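Local coordinates for lipoprotein (Streptococcus pneumoniae, PDB 3CX3) that binds zinc and probably delivers it to an ABC transporter as the cell-surface lipoprotein of a zinc-uptake system, at residues 85-97 with 127-139. Residues are numbered along the deposited sequence; the frame is centred on the assembly and turned at random.
Sequences VKVLEASEGMTLE and KAGEEAQIIADKL
Ala90 sits against helix 125-142 at the tight centre of the contact. Ala90 CB lies 3.7 Å from Ile135 CG1 and also faces the carboxylate end of Glu131. The carbonyl O of Ala90 packs between Glu131 CG and Ile134 CD1, each 3.1 Å away. Glu131 reaches this place because CG is anti to the backbone N (chi1 -156°) and the chain then runs extended. Its OE2 is bonded to His65, which also receives the Ser91 hydroxyl through its backbone O. The buried carboxylate is therefore tied to the loop after strand 61-64.

Met94, a selenomethionine at the end of the second turn, continues the apolar patch. Met94 CG meets Ile134 CD1 at 3.6 Å. The Met94 and Glu131 side chains cross at about a right angle, SE touching CB of Glu131. The chain bends at chi3 (57°), and Met94 CE comes down on Lys127 CB at 3.9 Å.

Strand 86-89 is an edge strand of the four-stranded parallel sheet of one lobe. Two lobes joined by the long helix 147-173 are the fold of metal-binding solute-binding proteins of ABC transporters. Helix segment 127-139 runs nearly antiparallel to the strand, at 160°. Two overlapping beta turns, type I from Glu89 to Glu92 and type II from Ser91 to Met94, lead the chain off the strand along the helix. Leu88, still in the strand, puts CD1 on Leu139 CD1 at 3.7 Å, while both its methyls rest on Lys138 CB from the same side.

Glu92 and Thr95 mark the solvent side. Lys138 slides past Leu88, bends at chi3 and chi4, and closes this rim with a salt bridge from NZ to Glu92 OE2 at 2.6 Å, nearly along the C-O axis. At the other end, one water links Lys127 NZ to Thr95 O.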
loop_
_atom_site.group_PDB
_atom_site.type_symbol
_atom_site.label_atom_id
_atom_site.label_comp_id
_atom_site.label_asym_id
_atom_site.label_seq_id
_atom_site.Cartn_x
_atom_site.Cartn_y
_atom_site.Cartn_z
ATOM N N VAL A 85 -6.755 19.208 -14.290
ATOM C CA VAL A 85 -6.357 17.879 -13.829
ATOM C C VAL A 85 -7.534 16.940 -13.849
ATOM O O VAL A 85 -8.668 17.322 -13.527
ATOM C CB VAL A 85 -5.800 17.853 -12.387
ATOM C CG1 VAL A 85 -4.288 17.892 -12.376
ATOM C CG2 VAL A 85 -6.390 18.953 -11.540
ATOM N N LYS A 86 -7.253 15.709 -14.250
ATOM C CA LYS A 86 -8.150 14.611 -14.005
ATOM C C LYS A 86 -7.680 14.053 -12.675
ATOM O O LYS A 86 -6.533 13.620 -12.552
ATOM C CB LYS A 86 -8.029 13.579 -15.122
ATOM C CG LYS A 86 -7.643 14.191 -16.473
ATOM C CD LYS A 86 -8.537 15.388 -16.861
ATOM C CE LYS A 86 -8.232 15.904 -18.281
ATOM N NZ LYS A 86 -6.962 16.702 -18.412
ATOM N N VAL A 87 -8.536 14.134 -11.665
ATOM C CA VAL A 87 -8.209 13.610 -10.356
ATOM C C VAL A 87 -8.823 12.225 -10.303
ATOM O O VAL A 87 -10.026 12.062 -10.524
ATOM C CB VAL A 87 -8.739 14.509 -9.190
ATOM C CG1 VAL A 87 -8.081 14.138 -7.863
ATOM C CG2 VAL A 87 -8.491 15.970 -9.472
ATOM N N LEU A 88 -7.989 11.225 -10.033
ATOM C CA LEU A 88 -8.406 9.820 -10.122
ATOM C C LEU A 88 -8.186 9.037 -8.822
ATOM O O LEU A 88 -7.051 8.871 -8.369
ATOM C CB LEU A 88 -7.715 9.129 -11.325
ATOM C CG LEU A 88 -8.022 9.798 -12.684
ATOM C CD1 LEU A 88 -7.267 9.169 -13.825
ATOM C CD2 LEU A 88 -9.522 9.781 -12.997
ATOM N N GLU A 89 -9.285 8.563 -8.228
ATOM C CA GLU A 89 -9.229 7.721 -7.013
ATOM C C GLU A 89 -9.154 6.281 -7.501
ATOM O O GLU A 89 -10.125 5.762 -8.047
ATOM C CB GLU A 89 -10.432 7.967 -6.093
ATOM C CG GLU A 89 -10.280 7.395 -4.666
ATOM C CD GLU A 89 -11.619 7.187 -3.891
ATOM O OE1 GLU A 89 -11.660 7.361 -2.666
ATOM O OE2 GLU A 89 -12.649 6.846 -4.483
ATOM N N ALA A 90 -7.997 5.653 -7.305
ATOM C CA ALA A 90 -7.660 4.393 -7.954
ATOM C C ALA A 90 -8.369 3.210 -7.355
ATOM O O ALA A 90 -8.500 2.173 -8.004
ATOM C CB ALA A 90 -6.149 4.177 -7.963
ATOM N N SER A 91 -8.846 3.357 -6.117
ATOM C CA SER A 91 -9.595 2.296 -5.466
ATOM C C SER A 91 -11.079 2.566 -5.491
ATOM O O SER A 91 -11.838 1.924 -4.764
ATOM C CB SER A 91 -9.142 2.113 -4.014
ATOM O OG SER A 91 -9.441 3.258 -3.222
ATOM N N GLU A 92 -11.504 3.522 -6.310
ATOM C CA GLU A 92 -12.889 3.956 -6.266
ATOM C C GLU A 92 -13.829 2.811 -6.616
ATOM O O GLU A 92 -13.650 2.124 -7.616
ATOM C CB GLU A 92 -13.097 5.126 -7.196
ATOM C CG GLU A 92 -14.397 5.873 -6.968
ATOM C CD GLU A 92 -14.725 6.748 -8.149
ATOM O OE1 GLU A 92 -15.500 7.711 -7.985
ATOM O OE2 GLU A 92 -14.187 6.467 -9.241
ATOM N N GLY A 93 -14.825 2.601 -5.759
ATOM C CA GLY A 93 -15.727 1.466 -5.880
ATOM C C GLY A 93 -15.303 0.275 -5.041
ATOM O O GLY A 93 -16.160 -0.456 -4.544
HETATM N N MSE A 94 -13.994 0.060 -4.894
HETATM C CA MSE A 94 -13.472 -1.081 -4.104
HETATM C C MSE A 94 -13.925 -1.060 -2.664
HETATM O O MSE A 94 -13.761 -0.067 -1.968
HETATM C CB MSE A 94 -11.952 -1.119 -4.120
HETATM C CG MSE A 94 -11.367 -1.486 -5.461
HETATM SE SE MSE A 94 -9.465 -1.589 -5.256
HETATM C CE MSE A 94 -9.313 -2.900 -3.831
ATOM N N THR A 95 -14.480 -2.175 -2.220
ATOM C CA THR A 95 -15.130 -2.246 -0.924
ATOM C C THR A 95 -14.066 -2.515 0.137
ATOM O O THR A 95 -13.391 -3.539 0.081
ATOM C CB THR A 95 -16.293 -3.314 -0.922
ATOM O OG1 THR A 95 -16.007 -4.386 -0.026
ATOM C CG2 THR A 95 -16.515 -3.894 -2.319
ATOM N N LEU A 96 -13.913 -1.578 1.081
ATOM C CA LEU A 96 -12.904 -1.671 2.164
ATOM C C LEU A 96 -13.478 -2.176 3.488
ATOM O O LEU A 96 -14.579 -1.793 3.893
ATOM C CB LEU A 96 -12.214 -0.316 2.412
ATOM C CG LEU A 96 -11.610 0.575 1.314
ATOM C CD1 LEU A 96 -11.205 1.913 1.896
ATOM C CD2 LEU A 96 -10.430 -0.062 0.613
ATOM N N GLU A 97 -12.714 -3.015 4.176
ATOM C CA GLU A 97 -13.161 -3.543 5.469
ATOM C C GLU A 97 -13.012 -2.510 6.596
ATOM O O GLU A 97 -12.009 -1.791 6.676
ATOM C CB GLU A 97 -12.519 -4.923 5.797
ATOM C CG GLU A 97 -11.042 -4.944 6.264
ATOM C CD GLU A 97 -10.321 -6.302 6.025
ATOM O OE1 GLU A 97 -9.098 -6.380 6.305
ATOM O OE2 GLU A 97 -10.955 -7.282 5.550
ATOM N N LYS A 127 -6.238 -7.692 -4.886
ATOM C CA LYS A 127 -6.734 -6.334 -4.741
ATOM C C LYS A 127 -5.786 -5.324 -5.344
ATOM O O LYS A 127 -6.215 -4.252 -5.788
ATOM C CB LYS A 127 -7.043 -6.004 -3.285
ATOM C CG LYS A 127 -8.230 -6.823 -2.743
ATOM C CD LYS A 127 -8.557 -6.459 -1.314
ATOM C CE LYS A 127 -9.655 -7.322 -0.741
ATOM N NZ LYS A 127 -10.985 -6.965 -1.311
ATOM N N ALA A 128 -4.498 -5.636 -5.375
ATOM C CA ALA A 128 -3.624 -4.814 -6.163
ATOM C C ALA A 128 -4.169 -4.949 -7.592
ATOM O O ALA A 128 -4.439 -3.952 -8.255
ATOM C CB ALA A 128 -2.192 -5.287 -6.055
ATOM N N GLY A 129 -4.389 -6.186 -8.032
ATOM C CA GLY A 129 -4.960 -6.461 -9.351
ATOM C C GLY A 129 -6.157 -5.616 -9.725
ATOM O O GLY A 129 -6.125 -4.912 -10.740
ATOM N N GLU A 130 -7.206 -5.661 -8.905
ATOM C CA GLU A 130 -8.401 -4.861 -9.196
ATOM C C GLU A 130 -8.149 -3.350 -9.297
ATOM O O GLU A 130 -8.862 -2.645 -10.033
ATOM C CB GLU A 130 -9.608 -5.178 -8.291
ATOM C CG GLU A 130 -9.349 -5.734 -6.910
ATOM C CD GLU A 130 -10.516 -6.638 -6.442
ATOM O OE1 GLU A 130 -10.318 -7.882 -6.335
ATOM O OE2 GLU A 130 -11.632 -6.097 -6.226
ATOM N N GLU A 131 -7.120 -2.874 -8.597
ATOM C CA GLU A 131 -6.827 -1.451 -8.549
ATOM C C GLU A 131 -6.065 -1.011 -9.778
ATOM O O GLU A 131 -6.217 0.130 -10.222
ATOM C CB GLU A 131 -6.054 -1.094 -7.280
ATOM C CG GLU A 131 -6.236 0.353 -6.896
ATOM C CD GLU A 131 -5.447 0.741 -5.685
ATOM O OE1 GLU A 131 -5.218 -0.122 -4.813
ATOM O OE2 GLU A 131 -5.053 1.921 -5.593
ATOM N N ALA A 132 -5.248 -1.922 -10.313
ATOM C CA ALA A 132 -4.591 -1.787 -11.627
ATOM C C ALA A 132 -5.601 -1.558 -12.743
ATOM O O ALA A 132 -5.427 -0.658 -13.565
ATOM C CB ALA A 132 -3.792 -3.035 -11.923
ATOM N N GLN A 133 -6.646 -2.394 -12.757
ATOM C CA GLN A 133 -7.786 -2.283 -13.684
ATOM C C GLN A 133 -8.450 -0.908 -13.664
ATOM O O GLN A 133 -8.499 -0.216 -14.689
ATOM C CB GLN A 133 -8.849 -3.345 -13.358
ATOM C CG GLN A 133 -8.835 -4.552 -14.243
ATOM C CD GLN A 133 -9.666 -4.352 -15.494
ATOM O OE1 GLN A 133 -9.263 -3.630 -16.396
ATOM N NE2 GLN A 133 -10.843 -4.985 -15.545
ATOM N N ILE A 134 -8.968 -0.529 -12.494
ATOM C CA ILE A 134 -9.586 0.785 -12.305
ATOM C C ILE A 134 -8.687 1.851 -12.907
ATOM O O ILE A 134 -9.155 2.738 -13.614
ATOM C CB ILE A 134 -9.837 1.126 -10.821
ATOM C CG1 ILE A 134 -10.660 0.020 -10.145
ATOM C CG2 ILE A 134 -10.535 2.479 -10.724
ATOM C CD1 ILE A 134 -10.798 0.117 -8.614
ATOM N N ILE A 135 -7.393 1.740 -12.639
ATOM C CA ILE A 135 -6.426 2.712 -13.128
ATOM C C ILE A 135 -6.480 2.768 -14.645
ATOM O O ILE A 135 -6.683 3.848 -15.227
ATOM C CB ILE A 135 -4.992 2.423 -12.597
ATOM C CG1 ILE A 135 -4.904 2.794 -11.108
ATOM C CG2 ILE A 135 -3.940 3.144 -13.436
ATOM C CD1 ILE A 135 -3.573 2.490 -10.429
ATOM N N ALA A 136 -6.329 1.600 -15.277
ATOM C CA ALA A 136 -6.371 1.510 -16.731
ATOM C C ALA A 136 -7.677 2.079 -17.263
ATOM O O ALA A 136 -7.649 2.926 -18.129
ATOM C CB ALA A 136 -6.159 0.066 -17.194
ATOM N N ASP A 137 -8.811 1.641 -16.711
ATOM C CA ASP A 137 -10.126 2.170 -17.108
ATOM C C ASP A 137 -10.180 3.697 -17.118
ATOM O O ASP A 137 -10.468 4.327 -18.156
ATOM C CB ASP A 137 -11.230 1.621 -16.203
ATOM C CG ASP A 137 -11.489 0.132 -16.425
ATOM O OD1 ASP A 137 -12.449 -0.406 -15.838
ATOM O OD2 ASP A 137 -10.739 -0.503 -17.196
ATOM N N LYS A 138 -9.887 4.291 -15.966
ATOM C CA LYS A 138 -9.944 5.745 -15.821
ATOM C C LYS A 138 -8.921 6.400 -16.726
ATOM O O LYS A 138 -9.225 7.381 -17.399
ATOM C CB LYS A 138 -9.723 6.171 -14.362
ATOM C CG LYS A 138 -10.818 5.735 -13.399
ATOM C CD LYS A 138 -10.407 6.057 -11.959
ATOM C CE LYS A 138 -11.577 6.425 -11.059
ATOM N NZ LYS A 138 -12.703 5.430 -11.051
ATOM N N LEU A 139 -7.713 5.844 -16.752
ATOM C CA LEU A 139 -6.694 6.294 -17.704
ATOM C C LEU A 139 -7.183 6.179 -19.146
ATOM O O LEU A 139 -6.961 7.092 -19.958
ATOM C CB LEU A 139 -5.367 5.560 -17.522
ATOM C CG LEU A 139 -4.219 6.361 -16.881
ATOM C CD1 LEU A 139 -4.699 7.203 -15.694
ATOM C CD2 LEU A 139 -3.011 5.478 -16.472
HETATM O O HOH W 1 -11.508 -4.233 -1.857
#